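Local atomic coordinates of uncharacterized protein (Bacteroides ovatus, PDB entry 4IRT), a protein that is of unknown function but, as a putative neuraminidase of the BNR repeat-like beta-propeller group, may cleave sialic acid from glycans. Residues D297-P301 and R331-R335; C248-N252 and F302-G306. All coordinates share one frame; numbering follows the deposited sequence.

Interaction 1 (D297-P301 and R331-R335); sequences DRQTP and RDEER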
ATOM      1  N   ASP A 297     -22.533  -6.624   1.481  1.00 15.11           N
ATOM      2  CA  ASP A 297     -23.300  -7.718   0.914  1.00 18.12           C
ATOM      3  C   ASP A 297     -23.508  -7.405  -0.559  1.00 16.03           C
ATOM      4  O   ASP A 297     -24.599  -7.042  -0.994  1.00 15.40           O
ATOM      5  CB  ASP A 297     -24.648  -7.910   1.640  1.00 24.23           C
ATOM      6  CG  ASP A 297     -25.421  -9.141   1.130  1.00 27.67           C
ATOM      7  OD1 ASP A 297     -24.795 -10.126   0.646  1.00 26.38           O
ATOM      8  OD2 ASP A 297     -26.674  -9.137   1.207  1.00 32.64           O
ATOM      9  N   ARG A 298     -22.428  -7.496  -1.317  1.00 15.52           N
ATOM     10  CA  ARG A 298     -22.471  -7.237  -2.754  1.00 14.78           C
ATOM     11  C   ARG A 298     -23.343  -8.277  -3.459  1.00 15.64           C
ATOM     12  O   ARG A 298     -23.377  -9.424  -3.058  1.00 15.22           O
ATOM     13  CB  ARG A 298     -21.056  -7.294  -3.345  1.00 14.44           C
ATOM     14  CG  ARG A 298     -20.028  -6.388  -2.700  1.00 13.97           C
ATOM     15  CD  ARG A 298     -18.689  -6.428  -3.424  1.00 13.67           C
ATOM     16  NE  ARG A 298     -18.825  -5.753  -4.716  1.00 12.61           N
ATOM     17  CZ  ARG A 298     -18.947  -6.341  -5.909  1.00 13.78           C
ATOM     18  NH1 ARG A 298     -18.849  -7.659  -6.067  1.00 13.54           N
ATOM     19  NH2 ARG A 298     -19.131  -5.579  -6.983  1.00 13.77           N
ATOM     20  N   GLN A 299     -23.984  -7.854  -4.546  1.00 16.50           N
ATOM     21  CA  GLN A 299     -24.872  -8.667  -5.374  1.00 19.37           C
ATOM     22  C   GLN A 299     -24.310  -9.025  -6.753  1.00 18.59           C
ATOM     23  O   GLN A 299     -24.812  -9.944  -7.404  1.00 20.11           O
ATOM     24  CB  GLN A 299     -26.151  -7.848  -5.650  1.00 21.94           C
ATOM     25  CG  GLN A 299     -26.933  -7.482  -4.404  1.00 25.74           C
ATOM     26  CD  GLN A 299     -27.277  -8.731  -3.625  1.00 28.93           C
ATOM     27  OE1 GLN A 299     -28.079  -9.542  -4.086  1.00 29.85           O
ATOM     28  NE2 GLN A 299     -26.626  -8.928  -2.473  1.00 26.06           N
ATOM     29  N   THR A 300     -23.340  -8.256  -7.220  1.00 16.67           N
ATOM     30  CA  THR A 300     -22.889  -8.307  -8.605  1.00 19.37           C
ATOM     31  C   THR A 300     -21.604  -9.134  -8.729  1.00 17.22           C
ATOM     32  O   THR A 300     -20.573  -8.772  -8.164  1.00 16.34           O
ATOM     33  CB  THR A 300     -22.632  -6.889  -9.138  1.00 20.82           C
ATOM     34  OG1 THR A 300     -23.758  -6.076  -8.796  1.00 21.84           O
ATOM     35  CG2 THR A 300     -22.420  -6.874 -10.655  1.00 20.80           C
ATOM     36  N   PRO A 301     -21.689 -10.265  -9.442  1.00 15.70           N
ATOM     37  CA  PRO A 301     -20.559 -11.161  -9.606  1.00 14.76           C
ATOM     38  C   PRO A 301     -19.483 -10.611 -10.504  1.00 14.94           C
ATOM     39  O   PRO A 301     -19.758  -9.774 -11.365  1.00 15.34           O
ATOM     40  CB  PRO A 301     -21.165 -12.409 -10.252  1.00 14.99           C
ATOM     41  CG  PRO A 301     -22.406 -11.929 -10.936  1.00 16.49           C
ATOM     42  CD  PRO A 301     -22.919 -10.821 -10.048  1.00 16.95           C
ATOM     43  N   ARG A 331     -13.912   1.155  -3.274  1.00  8.70           N
ATOM     44  CA  ARG A 331     -14.589   1.733  -4.443  1.00  8.99           C
ATOM     45  C   ARG A 331     -15.258   0.579  -5.150  1.00  9.22           C
ATOM     46  O   ARG A 331     -14.621  -0.448  -5.408  1.00 10.54           O
ATOM     47  CB  ARG A 331     -13.558   2.454  -5.308  1.00  9.04           C
ATOM     48  CG  ARG A 331     -14.014   2.931  -6.693  1.00  9.69           C
ATOM     49  CD  ARG A 331     -13.919   1.854  -7.756  1.00 10.06           C
ATOM     50  NE  ARG A 331     -12.535   1.499  -8.007  1.00  9.59           N
ATOM     51  CZ  ARG A 331     -12.117   0.436  -8.685  1.00  9.58           C
ATOM     52  NH1 ARG A 331     -12.964  -0.466  -9.189  1.00 10.18           N
ATOM     53  NH2 ARG A 331     -10.824   0.291  -8.877  1.00  9.67           N
ATOM     54  N   ASP A 332     -16.520   0.761  -5.528  1.00  9.82           N
ATOM     55  CA  ASP A 332     -17.331  -0.345  -6.055  1.00 11.05           C
ATOM     56  C   ASP A 332     -18.227   0.150  -7.186  1.00 11.51           C
ATOM     57  O   ASP A 332     -18.967   1.121  -7.019  1.00 10.45           O
ATOM     58  CB  ASP A 332     -18.152  -0.933  -4.891  1.00 11.92           C
ATOM     59  CG  ASP A 332     -18.803  -2.303  -5.198  1.00 13.28           C
ATOM     60  OD1 ASP A 332     -19.122  -2.634  -6.366  1.00 12.70           O
ATOM     61  OD2 ASP A 332     -19.057  -3.024  -4.193  1.00 13.31           O
ATOM     62  N   GLU A 333     -18.173  -0.528  -8.331  1.00 14.01           N
ATOM     63  CA  GLU A 333     -19.129  -0.268  -9.425  1.00 18.07           C
ATOM     64  C   GLU A 333     -20.590  -0.291  -8.973  1.00 18.33           C
ATOM     65  O   GLU A 333     -21.424   0.471  -9.498  1.00 17.06           O
ATOM     66  CB  GLU A 333     -18.975  -1.274 -10.559  1.00 24.05           C
ATOM     67  CG  GLU A 333     -17.853  -0.932 -11.521  1.00 32.67           C
ATOM     68  CD  GLU A 333     -17.905  -1.738 -12.822  1.00 44.06           C
ATOM     69  OE1 GLU A 333     -18.924  -2.427 -13.089  1.00 39.08           O
ATOM     70  OE2 GLU A 333     -16.904  -1.681 -13.565  1.00 42.92           O
ATOM     71  N   GLU A 334     -20.903  -1.134  -7.997  1.00 18.24           N
ATOM     72  CA  GLU A 334     -22.258  -1.166  -7.425  1.00 20.25           C
ATOM     73  C   GLU A 334     -22.685   0.145  -6.795  1.00 19.43           C
ATOM     74  O   GLU A 334     -23.876   0.354  -6.596  1.00 18.85           O
ATOM     75  CB  GLU A 334     -22.389  -2.235  -6.314  1.00 24.37           C
ATOM     76  CG  GLU A 334     -22.536  -3.639  -6.843  1.00 27.48           C
ATOM     77  CD  GLU A 334     -23.054  -4.633  -5.804  1.00 26.52           C
ATOM     78  OE1 GLU A 334     -23.267  -4.290  -4.626  1.00 28.63           O
ATOM     79  OE2 GLU A 334     -23.249  -5.776  -6.186  1.00 26.37           O
ATOM     80  N   ARG A 335     -21.714   0.957  -6.364  1.00 16.86           N
ATOM     81  CA  ARG A 335     -21.987   2.265  -5.783  1.00 16.18           C
ATOM     82  C   ARG A 335     -21.576   3.392  -6.726  1.00 16.27           C
ATOM     83  O   ARG A 335     -21.284   4.494  -6.288  1.00 17.20           O
ATOM     84  CB  ARG A 335     -21.251   2.407  -4.454  1.00 15.28           C
ATOM     85  CG  ARG A 335     -21.655   1.333  -3.438  1.00 15.38           C
ATOM     86  CD  ARG A 335     -21.159   1.640  -2.013  1.00 15.81           C
ATOM     87  NE  ARG A 335     -21.793   2.823  -1.460  1.00 16.33           N
ATOM     88  CZ  ARG A 335     -22.930   2.844  -0.783  1.00 20.34           C
ATOM     89  NH1 ARG A 335     -23.616   1.724  -0.560  1.00 21.98           N
ATOM     90  NH2 ARG A 335     -23.409   3.992  -0.346  1.00 21.63           N
TER
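Arg298 and Asp332 form a salt bridge, and beside it the carboxylate of Glu334 collects donors from Gln299 and Thr300: a polar contact between two loops of neighbouring four-stranded sheets. Residues 297-301 leave strand 290-294 on the way to the next sheet, and residues 331-335 turn between strands 325-330 and 340-344 of that sheet. The arginine meets the aspartate side-on. Its NE lies 2.8 Å from Asp332 OD2 and its NH2 3.0 Å from Asp332 OD1, both oxygens falling in the guanidinium plane. The two planes are turned 30° apart, so the nitrogens reach the oxygens on their syn sides but clear of the carboxylate plane. A bend at chi3 (71°) turns the Arg298 guanidinium into this position, and its NH1 goes instead to Thr300 O, 2.9 Å away, and to Pro278 O. Asp332 is itself positioned: from the face opposite Arg298 NH2, Glu334 N donates to Asp332 OD1 (2.8 Å), closing an Asx turn.

Glu334 reaches out with its chain straight beyond CG, running alongside Thr300 in the opposite sense, and offers one oxygen to three donors. Gln299 N takes the syn lone pair of OE2, Thr300 N comes nearly end-on, and Thr300 OG1 approaches from the anti side; each is 2.7 Å from Glu334 OE2. That oxygen also lies over one face of the Arg298 guanidinium, off toward its rim and 4.2 Å above the plane, where only the charges attract; the setting would probably favour the ionised carboxylate. Such a charged link between an inter-blade connection and a hairpin turn of the following blade suits the beta-propeller fold.

Interaction 2 (C248-N252 and F302-G306); sequences CELIN and FTLKG
The carboxylate of Glu249 is the flat group that takes both hydrogen bonds of this contact, one on each oxygen and each on the syn side. Thr303 OG1 uses the syn lone pair of Glu249 OE2 at 2.7 Å, while Leu304 N reaches Glu249 OE1 at 2.8 Å from 31° out of the carboxylate plane, along a nearly straight N-H line (170°). The other flat group, the ring of Phe302, has Leu304 CD2 at its edge and in its plane; the Phe302 side chain also packs against Pro278, Ile312 and Pro313.

Two neighbouring residues thus hold the two oxygens of one glutamate, which limits how far the carboxylate can rotate. The Glu249 chain is folded at chi2 (-58°), and this bend swings its end over to residues 302-306 although its CB starts off alongside them. Thr303 OG1 has a second, weak partner in Lys305 N, so the hydroxyl links the glutamate to the backbone two residues further on.

Leu304 adds the apolar half. Its CB points at the other segment, and its CD1 comes within 3.7 Å of Leu250 O and 4.0 Å of Ile251 CD1. The Ile251 and Leu304 side chains run at about a right angle, methyl against methyl, and both also touch Tyr269 of strand 264-271. The same Leu250 O also accepts from Asn206 ND2, which ties this loop to the preceding four-stranded sheet.

Both segments are connections between successive antiparallel sheets, one entering strand 255-258 and the other following strand 290-294 of the same sheet. A carboxylate bridging two such connections, backed by aliphatic packing, is in keeping with the loops that join successive blades of a beta-propeller.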
ATOM      1  N   CYS A 248     -11.148 -18.885  -5.265  1.00 12.32           N
ATOM      2  CA  CYS A 248     -12.166 -18.206  -4.485  1.00 12.70           C
ATOM      3  C   CYS A 248     -12.127 -16.700  -4.658  1.00 11.72           C
ATOM      4  O   CYS A 248     -12.659 -15.950  -3.803  1.00 11.80           O
ATOM      5  CB  CYS A 248     -12.138 -18.626  -2.999  1.00 13.45           C
ATOM      6  SG  CYS A 248     -10.770 -17.968  -2.048  1.00 14.04           S
ATOM      7  N   GLU A 249     -11.522 -16.260  -5.758  1.00 10.94           N
ATOM      8  CA  GLU A 249     -11.418 -14.838  -6.122  1.00 10.96           C
ATOM      9  C   GLU A 249     -10.609 -14.036  -5.085  1.00  9.63           C
ATOM     10  O   GLU A 249     -10.833 -12.844  -4.880  1.00  9.93           O
ATOM     11  CB  GLU A 249     -12.809 -14.223  -6.273  1.00 11.60           C
ATOM     12  CG  GLU A 249     -13.761 -14.945  -7.180  1.00 12.81           C
ATOM     13  CD  GLU A 249     -13.281 -15.112  -8.615  1.00 13.67           C
ATOM     14  OE1 GLU A 249     -12.278 -14.490  -9.053  1.00 13.90           O
ATOM     15  OE2 GLU A 249     -13.976 -15.871  -9.334  1.00 15.20           O
ATOM     16  N   LEU A 250      -9.691 -14.706  -4.408  1.00 10.49           N
ATOM     17  CA  LEU A 250      -8.786 -14.053  -3.492  1.00 10.19           C
ATOM     18  C   LEU A 250      -7.793 -13.212  -4.292  1.00 10.80           C
ATOM     19  O   LEU A 250      -7.140 -13.708  -5.210  1.00  9.78           O
ATOM     20  CB  LEU A 250      -8.037 -15.076  -2.656  1.00 11.32           C
ATOM     21  CG  LEU A 250      -7.006 -14.481  -1.703  1.00 10.96           C
ATOM     22  CD1 LEU A 250      -7.653 -13.631  -0.630  1.00 11.97           C
ATOM     23  CD2 LEU A 250      -6.150 -15.592  -1.129  1.00 11.67           C
ATOM     24  N   ILE A 251      -7.726 -11.938  -3.949  1.00 10.93           N
ATOM     25  CA  ILE A 251      -6.914 -10.970  -4.690  1.00 10.76           C
ATOM     26  C   ILE A 251      -5.554 -10.864  -4.036  1.00 11.17           C
ATOM     27  O   ILE A 251      -5.378 -11.205  -2.855  1.00 13.03           O
ATOM     28  CB  ILE A 251      -7.636  -9.600  -4.773  1.00 10.91           C
ATOM     29  CG1 ILE A 251      -6.947  -8.591  -5.721  1.00 12.17           C
ATOM     30  CG2 ILE A 251      -7.811  -9.004  -3.392  1.00 10.81           C
ATOM     31  CD1 ILE A 251      -6.856  -9.041  -7.161  1.00 14.36           C
ATOM     32  N   ASN A 252      -4.577 -10.443  -4.827  1.00 10.49           N
ATOM     33  CA  ASN A 252      -3.220 -10.205  -4.342  1.00 10.31           C
ATOM     34  C   ASN A 252      -2.869  -8.718  -4.300  1.00 11.59           C
ATOM     35  O   ASN A 252      -3.411  -7.944  -5.085  1.00 10.11           O
ATOM     36  CB  ASN A 252      -2.190 -10.913  -5.226  1.00 10.79           C
ATOM     37  CG  ASN A 252      -2.361 -10.604  -6.690  1.00 12.13           C
ATOM     38  OD1 ASN A 252      -3.289 -11.070  -7.326  1.00 11.16           O
ATOM     39  ND2 ASN A 252      -1.457  -9.798  -7.241  1.00 13.83           N
ATOM     40  N   PHE A 302     -18.255 -11.070 -10.272  1.00 13.53           N
ATOM     41  CA  PHE A 302     -17.189 -10.951 -11.258  1.00 13.83           C
ATOM     42  C   PHE A 302     -16.183 -12.034 -10.937  1.00 15.69           C
ATOM     43  O   PHE A 302     -16.264 -12.674  -9.888  1.00 16.01           O
ATOM     44  CB  PHE A 302     -16.519  -9.562 -11.284  1.00 12.92           C
ATOM     45  CG  PHE A 302     -15.673  -9.241 -10.079  1.00 11.33           C
ATOM     46  CD1 PHE A 302     -14.315  -9.543 -10.049  1.00 11.41           C
ATOM     47  CD2 PHE A 302     -16.228  -8.582  -8.990  1.00 10.80           C
ATOM     48  CE1 PHE A 302     -13.539  -9.201  -8.945  1.00 11.33           C
ATOM     49  CE2 PHE A 302     -15.464  -8.256  -7.876  1.00 10.97           C
ATOM     50  CZ  PHE A 302     -14.118  -8.554  -7.856  1.00 10.50           C
ATOM     51  N   THR A 303     -15.241 -12.237 -11.848  1.00 16.42           N
ATOM     52  CA  THR A 303     -14.171 -13.209 -11.637  1.00 16.90           C
ATOM     53  C   THR A 303     -12.880 -12.592 -12.069  1.00 14.69           C
ATOM     54  O   THR A 303     -12.855 -11.762 -12.986  1.00 14.95           O
ATOM     55  CB  THR A 303     -14.419 -14.545 -12.377  1.00 18.46           C
ATOM     56  OG1 THR A 303     -13.412 -15.489 -11.977  1.00 18.41           O
ATOM     57  CG2 THR A 303     -14.410 -14.376 -13.897  1.00 19.16           C
ATOM     58  N   LEU A 304     -11.807 -12.968 -11.381  1.00 13.82           N
ATOM     59  CA  LEU A 304     -10.462 -12.500 -11.710  1.00 14.08           C
ATOM     60  C   LEU A 304      -9.862 -13.260 -12.895  1.00 15.84           C
ATOM     61  O   LEU A 304      -9.014 -12.711 -13.625  1.00 16.80           O
ATOM     62  CB  LEU A 304      -9.547 -12.667 -10.495  1.00 13.66           C
ATOM     63  CG  LEU A 304      -9.923 -11.906  -9.221  1.00 13.20           C
ATOM     64  CD1 LEU A 304      -9.017 -12.251  -8.042  1.00 13.16           C
ATOM     65  CD2 LEU A 304      -9.899 -10.411  -9.533  1.00 14.65           C
ATOM     66  N   LYS A 305     -10.270 -14.515 -13.069  1.00 17.08           N
ATOM     67  CA  LYS A 305      -9.743 -15.371 -14.126  1.00 22.80           C
ATOM     68  C   LYS A 305      -9.970 -14.759 -15.511  1.00 28.26           C
ATOM     69  O   LYS A 305     -11.050 -14.226 -15.789  1.00 29.23           O
ATOM     70  CB  LYS A 305     -10.387 -16.761 -14.043  1.00 25.16           C
ATOM     71  CG  LYS A 305      -9.841 -17.795 -15.029  1.00 30.97           C
ATOM     72  CD  LYS A 305     -10.411 -19.192 -14.762  1.00 36.86           C
ATOM     73  CE  LYS A 305      -9.745 -20.255 -15.645  1.00 40.94           C
ATOM     74  NZ  LYS A 305     -10.378 -21.608 -15.531  1.00 42.85           N
ATOM     75  N   GLY A 306      -8.946 -14.844 -16.367  1.00 35.45           N
ATOM     76  CA  GLY A 306      -9.034 -14.411 -17.760  1.00 35.82           C
ATOM     77  C   GLY A 306      -9.003 -12.908 -17.885  1.00 40.32           C
ATOM     78  O   GLY A 306      -8.045 -12.348 -18.399  1.00 47.77           O
TER

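Overall arrangement
The two contacts share one connection: residues 297-301 run directly into 302-306, so the loop between strands 290-294 and 318-322 is held in succession by different partners. Interaction 1 ties its first part forward to the sheet that follows, whereas interaction 2 ties the next part back to the loop leading into strand 255-258. Their centres are about 15 Å apart, on the same side of the chain's centre, about 22 and 19 Å from it. In each, a glutamate accepts a threonine hydroxyl and backbone N-H from this connection, two N-H groups in interaction 1 and one in interaction 2. Pro278 is a neighbour common to both. Neither contact includes a bound ligand, and their relation to any catalytic site remains open.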